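Local coordinates for protein folylpolyglutamate synthase (FolC) (Helicobacter pylori, PDB 6K8C) that probably adds glutamate to dihydropteroate and to tetrahydrofolates at the expense of ATP, making dihydrofolate and folylpolyglutamates, at residues Q182-P196 and A205-V219. Sequence-based numbering, arbitrary orientation.
Sequences QTKLKAMGSLSIIAP and AQKIAKEKHAKLIVV
Strands 191-194 and 215-218 run parallel, their axes 4.7 Å apart at closest approach and inclined by 22°, and five backbone hydrogen bonds join them and the residues flanking them, from Lys215 N to Ser190 O through to Val219 N to Ile194 O. With helix 199-211 between them they form a beta-alpha-beta crossover, at the edge of the sheet of the Mur ligase middle domain, where 215-218 is the outermost strand; on its other side strand 191-194 pairs with strand 159-162. The face towards the crossover helix illustrates how such a unit fills its interior. Ile194 holds CG1 anti to its backbone N (chi1 -174°), which carries CD1 to 3.7 Å from Ala205 CB on the helix, while its CG2 branch lies against Leu216 CD1 and Val218 CG2. The preceding helix 177-185 and its turn add Leu185 and Met188 to this packing. Leu185 sets its two methyls on the same alanine. Met188 lies against the helix: its thioether sulfur rests on Ala209, SD 3.8 Å from CB, and a bend at chi3 brings CE to 3.7 Å from Ile208 CG2. Ile208 CD1 in turn reaches Leu185 CB and the amide of Gln182, whose OE1 takes a hydrogen bond from Lys186 NZ on an in-plane lone pair. On the opposite face, which helix 241-254 packs against at Ile193, the Leu191 and Lys215 chains lie side by side, and Ile193 CG2 presses tightly on Val219 CG2 at 3.5 Å. Beyond the Schellman motif that ends helix 199-211 at His213, Ala214 leads into the edge strand. Water bridges both ends of the strand pair: one molecule joins Ile194 O to Val219 O, and another accepts from Ser192 OG while donating to Gly189 O at 2.8 Å and, over a longer reach, to Lys215 O.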
ATOM      1  N   GLN A 182      -3.205   0.889 -19.673  1.00 42.39           N
ATOM      2  CA  GLN A 182      -2.100   0.832 -20.625  1.00 44.45           C
ATOM      3  C   GLN A 182      -0.765   1.109 -19.947  1.00 45.27           C
ATOM      4  O   GLN A 182       0.198   0.354 -20.120  1.00 43.84           O
ATOM      5  CB  GLN A 182      -2.338   1.828 -21.760  1.00 53.00           C
ATOM      6  CG  GLN A 182      -3.218   1.290 -22.864  1.00 58.05           C
ATOM      7  CD  GLN A 182      -2.735  -0.046 -23.381  1.00 54.15           C
ATOM      8  OE1 GLN A 182      -1.546  -0.235 -23.637  1.00 62.98           O
ATOM      9  NE2 GLN A 182      -3.658  -0.986 -23.531  1.00 50.59           N
ATOM     10  N   THR A 183      -0.690   2.188 -19.163  1.00 47.21           N
ATOM     11  CA  THR A 183       0.581   2.565 -18.551  1.00 49.20           C
ATOM     12  C   THR A 183       1.052   1.515 -17.551  1.00 50.27           C
ATOM     13  O   THR A 183       2.252   1.229 -17.460  1.00 51.40           O
ATOM     14  CB  THR A 183       0.456   3.931 -17.874  1.00 55.16           C
ATOM     15  OG1 THR A 183      -0.283   3.802 -16.652  1.00 63.27           O
ATOM     16  CG2 THR A 183      -0.262   4.909 -18.790  1.00 58.04           C
ATOM     17  N   LYS A 184       0.122   0.927 -16.794  1.00 33.79           N
ATOM     18  CA  LYS A 184       0.495  -0.092 -15.820  1.00 33.51           C
ATOM     19  C   LYS A 184       0.927  -1.384 -16.505  1.00 35.03           C
ATOM     20  O   LYS A 184       1.935  -1.990 -16.125  1.00 38.22           O
ATOM     21  CB  LYS A 184      -0.672  -0.356 -14.865  1.00 37.48           C
ATOM     22  CG  LYS A 184      -1.075   0.845 -14.022  1.00 39.21           C
ATOM     23  CD  LYS A 184      -2.005   0.439 -12.888  1.00 38.77           C
ATOM     24  CE  LYS A 184      -2.448   1.646 -12.063  1.00 33.58           C
ATOM     25  NZ  LYS A 184      -1.333   2.221 -11.271  1.00 36.69           N
ATOM     26  N   LEU A 185       0.187  -1.814 -17.524  1.00 39.32           N
ATOM     27  CA  LEU A 185       0.409  -3.124 -18.117  1.00 32.17           C
ATOM     28  C   LEU A 185       1.558  -3.149 -19.114  1.00 39.55           C
ATOM     29  O   LEU A 185       2.103  -4.226 -19.378  1.00 36.41           O
ATOM     30  CB  LEU A 185      -0.871  -3.609 -18.803  1.00 31.10           C
ATOM     31  CG  LEU A 185      -2.030  -3.916 -17.855  1.00 33.07           C
ATOM     32  CD1 LEU A 185      -3.355  -3.912 -18.608  1.00 37.04           C
ATOM     33  CD2 LEU A 185      -1.805  -5.246 -17.155  1.00 33.51           C
ATOM     34  N   LYS A 186       1.942  -1.997 -19.673  1.00 37.42           N
ATOM     35  CA  LYS A 186       2.948  -1.995 -20.732  1.00 48.39           C
ATOM     36  C   LYS A 186       4.296  -2.505 -20.241  1.00 48.89           C
ATOM     37  O   LYS A 186       5.062  -3.080 -21.023  1.00 49.12           O
ATOM     38  CB  LYS A 186       3.097  -0.590 -21.318  1.00 50.66           C
ATOM     39  CG  LYS A 186       2.247  -0.358 -22.555  1.00 60.72           C
ATOM     40  CD  LYS A 186       2.297   1.091 -23.009  1.00 71.24           C
ATOM     41  CE  LYS A 186       1.361   1.318 -24.186  1.00 73.71           C
ATOM     42  NZ  LYS A 186       0.249   2.246 -23.842  1.00 74.04           N
ATOM     43  N   ALA A 187       4.603  -2.314 -18.961  1.00 39.75           N
ATOM     44  CA  ALA A 187       5.869  -2.749 -18.395  1.00 48.19           C
ATOM     45  C   ALA A 187       5.826  -4.179 -17.865  1.00 48.38           C
ATOM     46  O   ALA A 187       6.718  -4.574 -17.105  1.00 43.07           O
ATOM     47  CB  ALA A 187       6.303  -1.789 -17.287  1.00 53.18           C
ATOM     48  N   MET A 188       4.816  -4.962 -18.244  1.00 39.16           N
ATOM     49  CA  MET A 188       4.786  -6.360 -17.840  1.00 32.94           C
ATOM     50  C   MET A 188       5.967  -7.104 -18.451  1.00 39.88           C
ATOM     51  O   MET A 188       6.376  -6.836 -19.585  1.00 36.91           O
ATOM     52  CB  MET A 188       3.457  -7.015 -18.244  1.00 38.04           C
ATOM     53  CG  MET A 188       3.421  -7.624 -19.636  1.00 34.40           C
ATOM     54  SD  MET A 188       1.971  -8.656 -19.975  1.00 36.66           S
ATOM     55  CE  MET A 188       0.613  -7.535 -19.639  1.00 29.63           C
ATOM     56  N   GLY A 189       6.545  -8.008 -17.674  1.00 39.07           N
ATOM     57  CA  GLY A 189       7.638  -8.845 -18.125  1.00 36.19           C
ATOM     58  C   GLY A 189       7.144 -10.149 -18.711  1.00 40.43           C
ATOM     59  O   GLY A 189       6.016 -10.249 -19.204  1.00 39.68           O
ATOM     60  N   SER A 190       7.991 -11.173 -18.635  1.00 34.34           N
ATOM     61  CA  SER A 190       7.689 -12.439 -19.285  1.00 36.58           C
ATOM     62  C   SER A 190       6.711 -13.299 -18.493  1.00 36.24           C
ATOM     63  O   SER A 190       6.124 -14.223 -19.063  1.00 34.37           O
ATOM     64  CB  SER A 190       8.981 -13.221 -19.528  1.00 33.67           C
ATOM     65  OG  SER A 190       9.612 -13.551 -18.303  1.00 40.15           O
ATOM     66  N   LEU A 191       6.510 -13.011 -17.208  1.00 35.71           N
ATOM     67  CA  LEU A 191       5.700 -13.853 -16.335  1.00 39.42           C
ATOM     68  C   LEU A 191       4.911 -12.959 -15.392  1.00 34.08           C
ATOM     69  O   LEU A 191       5.503 -12.205 -14.617  1.00 29.07           O
ATOM     70  CB  LEU A 191       6.584 -14.828 -15.545  1.00 38.85           C
ATOM     71  CG  LEU A 191       5.884 -15.803 -14.595  1.00 30.84           C
ATOM     72  CD1 LEU A 191       4.872 -16.631 -15.347  1.00 32.06           C
ATOM     73  CD2 LEU A 191       6.906 -16.689 -13.891  1.00 32.34           C
ATOM     74  N   SER A 192       3.582 -13.045 -15.450  1.00 29.03           N
ATOM     75  CA  SER A 192       2.746 -12.170 -14.642  1.00 32.74           C
ATOM     76  C   SER A 192       1.491 -12.894 -14.179  1.00 29.96           C
ATOM     77  O   SER A 192       0.921 -13.711 -14.907  1.00 33.73           O
ATOM     78  CB  SER A 192       2.347 -10.908 -15.412  1.00 29.71           C
ATOM     79  OG  SER A 192       3.494 -10.230 -15.896  1.00 33.29           O
ATOM     80  N   ILE A 193       1.073 -12.568 -12.966  1.00 30.44           N
ATOM     81  CA  ILE A 193      -0.198 -12.991 -12.397  1.00 27.38           C
ATOM     82  C   ILE A 193      -1.129 -11.793 -12.426  1.00 28.20           C
ATOM     83  O   ILE A 193      -0.711 -10.673 -12.117  1.00 26.94           O
ATOM     84  CB  ILE A 193       0.001 -13.513 -10.963  1.00 35.16           C
ATOM     85  CG1 ILE A 193       0.775 -14.829 -11.002  1.00 35.01           C
ATOM     86  CG2 ILE A 193      -1.337 -13.695 -10.243  1.00 30.54           C
ATOM     87  CD1 ILE A 193       1.905 -14.845 -10.061  1.00 41.39           C
ATOM     88  N   ILE A 194      -2.384 -12.004 -12.814  1.00 24.85           N
ATOM     89  CA  ILE A 194      -3.339 -10.904 -12.863  1.00 22.64           C
ATOM     90  C   ILE A 194      -4.561 -11.273 -12.030  1.00 29.49           C
ATOM     91  O   ILE A 194      -5.191 -12.312 -12.264  1.00 29.04           O
ATOM     92  CB  ILE A 194      -3.724 -10.523 -14.309  1.00 27.00           C
ATOM     93  CG1 ILE A 194      -4.604  -9.273 -14.317  1.00 28.95           C
ATOM     94  CG2 ILE A 194      -4.374 -11.663 -15.069  1.00 30.81           C
ATOM     95  CD1 ILE A 194      -4.416  -8.409 -15.556  1.00 36.99           C
ATOM     96  N   ALA A 195      -4.871 -10.432 -11.038  1.00 29.02           N
ATOM     97  CA  ALA A 195      -6.091 -10.561 -10.253  1.00 28.70           C
ATOM     98  C   ALA A 195      -7.311 -10.304 -11.138  1.00 27.55           C
ATOM     99  O   ALA A 195      -7.180  -9.749 -12.234  1.00 26.96           O
ATOM    100  CB  ALA A 195      -6.061  -9.569  -9.086  1.00 25.38           C
ATOM    101  N   PRO A 196      -8.508 -10.703 -10.694  1.00 27.06           N
ATOM    102  CA  PRO A 196      -9.717 -10.406 -11.481  1.00 28.65           C
ATOM    103  C   PRO A 196      -9.846  -8.911 -11.744  1.00 31.40           C
ATOM    104  O   PRO A 196      -9.682  -8.085 -10.841  1.00 36.54           O
ATOM    105  CB  PRO A 196     -10.855 -10.937 -10.599  1.00 28.16           C
ATOM    106  CG  PRO A 196     -10.215 -12.014  -9.785  1.00 29.59           C
ATOM    107  CD  PRO A 196      -8.820 -11.518  -9.504  1.00 27.28           C
ATOM    108  N   ALA A 205      -4.637  -6.352 -21.076  1.00 36.84           N
ATOM    109  CA  ALA A 205      -3.527  -7.161 -20.579  1.00 29.59           C
ATOM    110  C   ALA A 205      -3.253  -8.353 -21.488  1.00 33.13           C
ATOM    111  O   ALA A 205      -2.091  -8.676 -21.764  1.00 32.63           O
ATOM    112  CB  ALA A 205      -3.820  -7.630 -19.154  1.00 24.95           C
ATOM    113  N   GLN A 206      -4.309  -9.025 -21.960  1.00 35.70           N
ATOM    114  CA  GLN A 206      -4.119 -10.168 -22.848  1.00 34.90           C
ATOM    115  C   GLN A 206      -3.493  -9.743 -24.168  1.00 37.83           C
ATOM    116  O   GLN A 206      -2.663 -10.465 -24.734  1.00 32.84           O
ATOM    117  CB  GLN A 206      -5.455 -10.871 -23.096  1.00 32.19           C
ATOM    118  CG  GLN A 206      -5.919 -11.715 -21.927  1.00 34.50           C
ATOM    119  CD  GLN A 206      -7.383 -12.081 -22.013  1.00 41.14           C
ATOM    120  OE1 GLN A 206      -8.136 -11.507 -22.803  1.00 41.53           O
ATOM    121  NE2 GLN A 206      -7.796 -13.045 -21.201  1.00 38.43           N
ATOM    122  N   LYS A 207      -3.886  -8.577 -24.680  1.00 37.28           N
ATOM    123  CA  LYS A 207      -3.327  -8.090 -25.934  1.00 37.35           C
ATOM    124  C   LYS A 207      -1.839  -7.793 -25.792  1.00 38.34           C
ATOM    125  O   LYS A 207      -1.043  -8.135 -26.675  1.00 40.04           O
ATOM    126  CB  LYS A 207      -4.104  -6.851 -26.380  1.00 44.33           C
ATOM    127  CG  LYS A 207      -3.487  -6.037 -27.501  1.00 46.03           C
ATOM    128  CD  LYS A 207      -4.380  -4.834 -27.792  1.00 49.70           C
ATOM    129  CE  LYS A 207      -4.057  -4.177 -29.122  1.00 59.25           C
ATOM    130  NZ  LYS A 207      -5.007  -3.060 -29.397  1.00 62.18           N
ATOM    131  N   ILE A 208      -1.442  -7.175 -24.678  1.00 36.89           N
ATOM    132  CA  ILE A 208      -0.035  -6.858 -24.472  1.00 36.89           C
ATOM    133  C   ILE A 208       0.776  -8.132 -24.267  1.00 41.14           C
ATOM    134  O   ILE A 208       1.872  -8.277 -24.820  1.00 43.42           O
ATOM    135  CB  ILE A 208       0.124  -5.878 -23.296  1.00 35.55           C
ATOM    136  CG1 ILE A 208      -0.280  -4.464 -23.727  1.00 35.82           C
ATOM    137  CG2 ILE A 208       1.554  -5.883 -22.770  1.00 33.43           C
ATOM    138  CD1 ILE A 208      -0.746  -3.585 -22.590  1.00 42.00           C
ATOM    139  N   ALA A 209       0.247  -9.082 -23.489  1.00 35.79           N
ATOM    140  CA  ALA A 209       0.980 -10.323 -23.240  1.00 31.09           C
ATOM    141  C   ALA A 209       1.234 -11.085 -24.534  1.00 38.41           C
ATOM    142  O   ALA A 209       2.325 -11.634 -24.739  1.00 41.44           O
ATOM    143  CB  ALA A 209       0.219 -11.201 -22.246  1.00 30.77           C
ATOM    144  N   LYS A 210       0.234 -11.138 -25.415  1.00 36.12           N
ATOM    145  CA  LYS A 210       0.422 -11.782 -26.709  1.00 36.12           C
ATOM    146  C   LYS A 210       1.470 -11.049 -27.534  1.00 38.95           C
ATOM    147  O   LYS A 210       2.332 -11.677 -28.161  1.00 49.69           O
ATOM    148  CB  LYS A 210      -0.914 -11.840 -27.451  1.00 44.17           C
ATOM    149  CG  LYS A 210      -0.875 -12.567 -28.783  1.00 45.21           C
ATOM    150  CD  LYS A 210      -2.254 -12.551 -29.428  1.00 56.81           C
ATOM    151  CE  LYS A 210      -2.278 -13.322 -30.738  1.00 61.86           C
ATOM    152  NZ  LYS A 210      -3.676 -13.508 -31.223  1.00 64.63           N
ATOM    153  N   GLU A 211       1.423  -9.714 -27.528  1.00 43.94           N
ATOM    154  CA  GLU A 211       2.401  -8.926 -28.272  1.00 51.35           C
ATOM    155  C   GLU A 211       3.820  -9.168 -27.766  1.00 47.69           C
ATOM    156  O   GLU A 211       4.770  -9.200 -28.556  1.00 51.74           O
ATOM    157  CB  GLU A 211       2.044  -7.441 -28.183  1.00 48.04           C
ATOM    158  CG  GLU A 211       3.037  -6.513 -28.868  1.00 61.89           C
ATOM    159  CD  GLU A 211       3.943  -5.798 -27.882  1.00 72.17           C
ATOM    160  OE1 GLU A 211       3.432  -4.993 -27.071  1.00 74.78           O
ATOM    161  OE2 GLU A 211       5.167  -6.044 -27.916  1.00 74.08           O
ATOM    162  N   LYS A 212       3.984  -9.345 -26.456  1.00 38.95           N
ATOM    163  CA  LYS A 212       5.299  -9.526 -25.858  1.00 41.37           C
ATOM    164  C   LYS A 212       5.689 -10.990 -25.685  1.00 42.32           C
ATOM    165  O   LYS A 212       6.754 -11.264 -25.120  1.00 44.13           O
ATOM    166  CB  LYS A 212       5.360  -8.817 -24.499  1.00 44.95           C
ATOM    167  CG  LYS A 212       5.104  -7.320 -24.575  1.00 45.56           C
ATOM    168  CD  LYS A 212       5.086  -6.683 -23.193  1.00 44.22           C
ATOM    169  CE  LYS A 212       6.113  -5.568 -23.075  1.00 54.26           C
ATOM    170  NZ  LYS A 212       7.492  -6.097 -22.859  1.00 60.83           N
ATOM    171  N   HIS A 213       4.862 -11.927 -26.158  1.00 44.54           N
ATOM    172  CA  HIS A 213       5.100 -13.366 -26.000  1.00 47.53           C
ATOM    173  C   HIS A 213       5.206 -13.764 -24.533  1.00 45.84           C
ATOM    174  O   HIS A 213       5.930 -14.698 -24.185  1.00 38.64           O
ATOM    175  CB  HIS A 213       6.357 -13.818 -26.755  1.00 49.69           C
ATOM    176  CG  HIS A 213       6.414 -13.356 -28.177  1.00 55.64           C
ATOM    177  ND1 HIS A 213       5.492 -13.744 -29.125  1.00 57.86           N
ATOM    178  CD2 HIS A 213       7.291 -12.545 -28.816  1.00 55.01           C
ATOM    179  CE1 HIS A 213       5.795 -13.187 -30.284  1.00 59.61           C
ATOM    180  NE2 HIS A 213       6.883 -12.455 -30.124  1.00 59.96           N
ATOM    181  N   ALA A 214       4.488 -13.062 -23.662  1.00 44.29           N
ATOM    182  CA  ALA A 214       4.593 -13.247 -22.223  1.00 42.21           C
ATOM    183  C   ALA A 214       3.543 -14.232 -21.730  1.00 38.70           C
ATOM    184  O   ALA A 214       2.534 -14.485 -22.392  1.00 34.23           O
ATOM    185  CB  ALA A 214       4.431 -11.913 -21.494  1.00 33.89           C
ATOM    186  N   LYS A 215       3.789 -14.787 -20.547  1.00 32.59           N
ATOM    187  CA  LYS A 215       2.848 -15.706 -19.919  1.00 35.09           C
ATOM    188  C   LYS A 215       2.035 -14.937 -18.880  1.00 34.01           C
ATOM    189  O   LYS A 215       2.598 -14.352 -17.949  1.00 34.56           O
ATOM    190  CB  LYS A 215       3.566 -16.900 -19.290  1.00 37.43           C
ATOM    191  CG  LYS A 215       2.621 -17.880 -18.577  1.00 45.39           C
ATOM    192  CD  LYS A 215       3.364 -18.732 -17.561  1.00 65.87           C
ATOM    193  CE  LYS A 215       2.681 -20.065 -17.293  1.00 62.06           C
ATOM    194  NZ  LYS A 215       3.531 -20.888 -16.385  1.00 62.74           N
ATOM    195  N   LEU A 216       0.720 -14.923 -19.061  1.00 31.29           N
ATOM    196  CA  LEU A 216      -0.208 -14.225 -18.185  1.00 35.88           C
ATOM    197  C   LEU A 216      -1.039 -15.269 -17.453  1.00 37.56           C
ATOM    198  O   LEU A 216      -1.773 -16.032 -18.086  1.00 34.49           O
ATOM    199  CB  LEU A 216      -1.096 -13.282 -18.997  1.00 37.82           C
ATOM    200  CG  LEU A 216      -2.008 -12.301 -18.271  1.00 37.44           C
ATOM    201  CD1 LEU A 216      -1.193 -11.374 -17.370  1.00 33.81           C
ATOM    202  CD2 LEU A 216      -2.824 -11.510 -19.294  1.00 34.69           C
ATOM    203  N   ILE A 217      -0.903 -15.325 -16.133  1.00 25.24           N
ATOM    204  CA  ILE A 217      -1.631 -16.284 -15.310  1.00 27.71           C
ATOM    205  C   ILE A 217      -2.847 -15.567 -14.744  1.00 33.99           C
ATOM    206  O   ILE A 217      -2.719 -14.696 -13.880  1.00 29.47           O
ATOM    207  CB  ILE A 217      -0.754 -16.860 -14.192  1.00 29.06           C
ATOM    208  CG1 ILE A 217       0.405 -17.669 -14.781  1.00 29.78           C
ATOM    209  CG2 ILE A 217      -1.582 -17.738 -13.262  1.00 39.41           C
ATOM    210  CD1 ILE A 217       1.527 -17.918 -13.785  1.00 28.28           C
ATOM    211  N   VAL A 218      -4.032 -15.941 -15.210  1.00 27.62           N
ATOM    212  CA  VAL A 218      -5.263 -15.260 -14.828  1.00 29.23           C
ATOM    213  C   VAL A 218      -5.829 -15.935 -13.585  1.00 30.31           C
ATOM    214  O   VAL A 218      -6.143 -17.128 -13.603  1.00 30.86           O
ATOM    215  CB  VAL A 218      -6.278 -15.273 -15.981  1.00 32.87           C
ATOM    216  CG1 VAL A 218      -7.549 -14.550 -15.584  1.00 36.44           C
ATOM    217  CG2 VAL A 218      -5.660 -14.637 -17.227  1.00 34.45           C
ATOM    218  N   VAL A 219      -5.958 -15.175 -12.504  1.00 29.04           N
ATOM    219  CA  VAL A 219      -6.485 -15.720 -11.257  1.00 26.31           C
ATOM    220  C   VAL A 219      -7.991 -15.890 -11.388  1.00 29.71           C
ATOM    221  O   VAL A 219      -8.705 -14.942 -11.736  1.00 28.10           O
ATOM    222  CB  VAL A 219      -6.132 -14.811 -10.071  1.00 24.44           C
ATOM    223  CG1 VAL A 219      -6.833 -15.296  -8.817  1.00 27.80           C
ATOM    224  CG2 VAL A 219      -4.624 -14.790  -9.859  1.00 25.77           C
TER
HETATM  225  O   HOH W   1       3.580 -11.226 -18.224  1.00 43.94           O
HETATM  226  O   HOH W   2      -8.090 -12.701 -13.038  1.00 40.95           O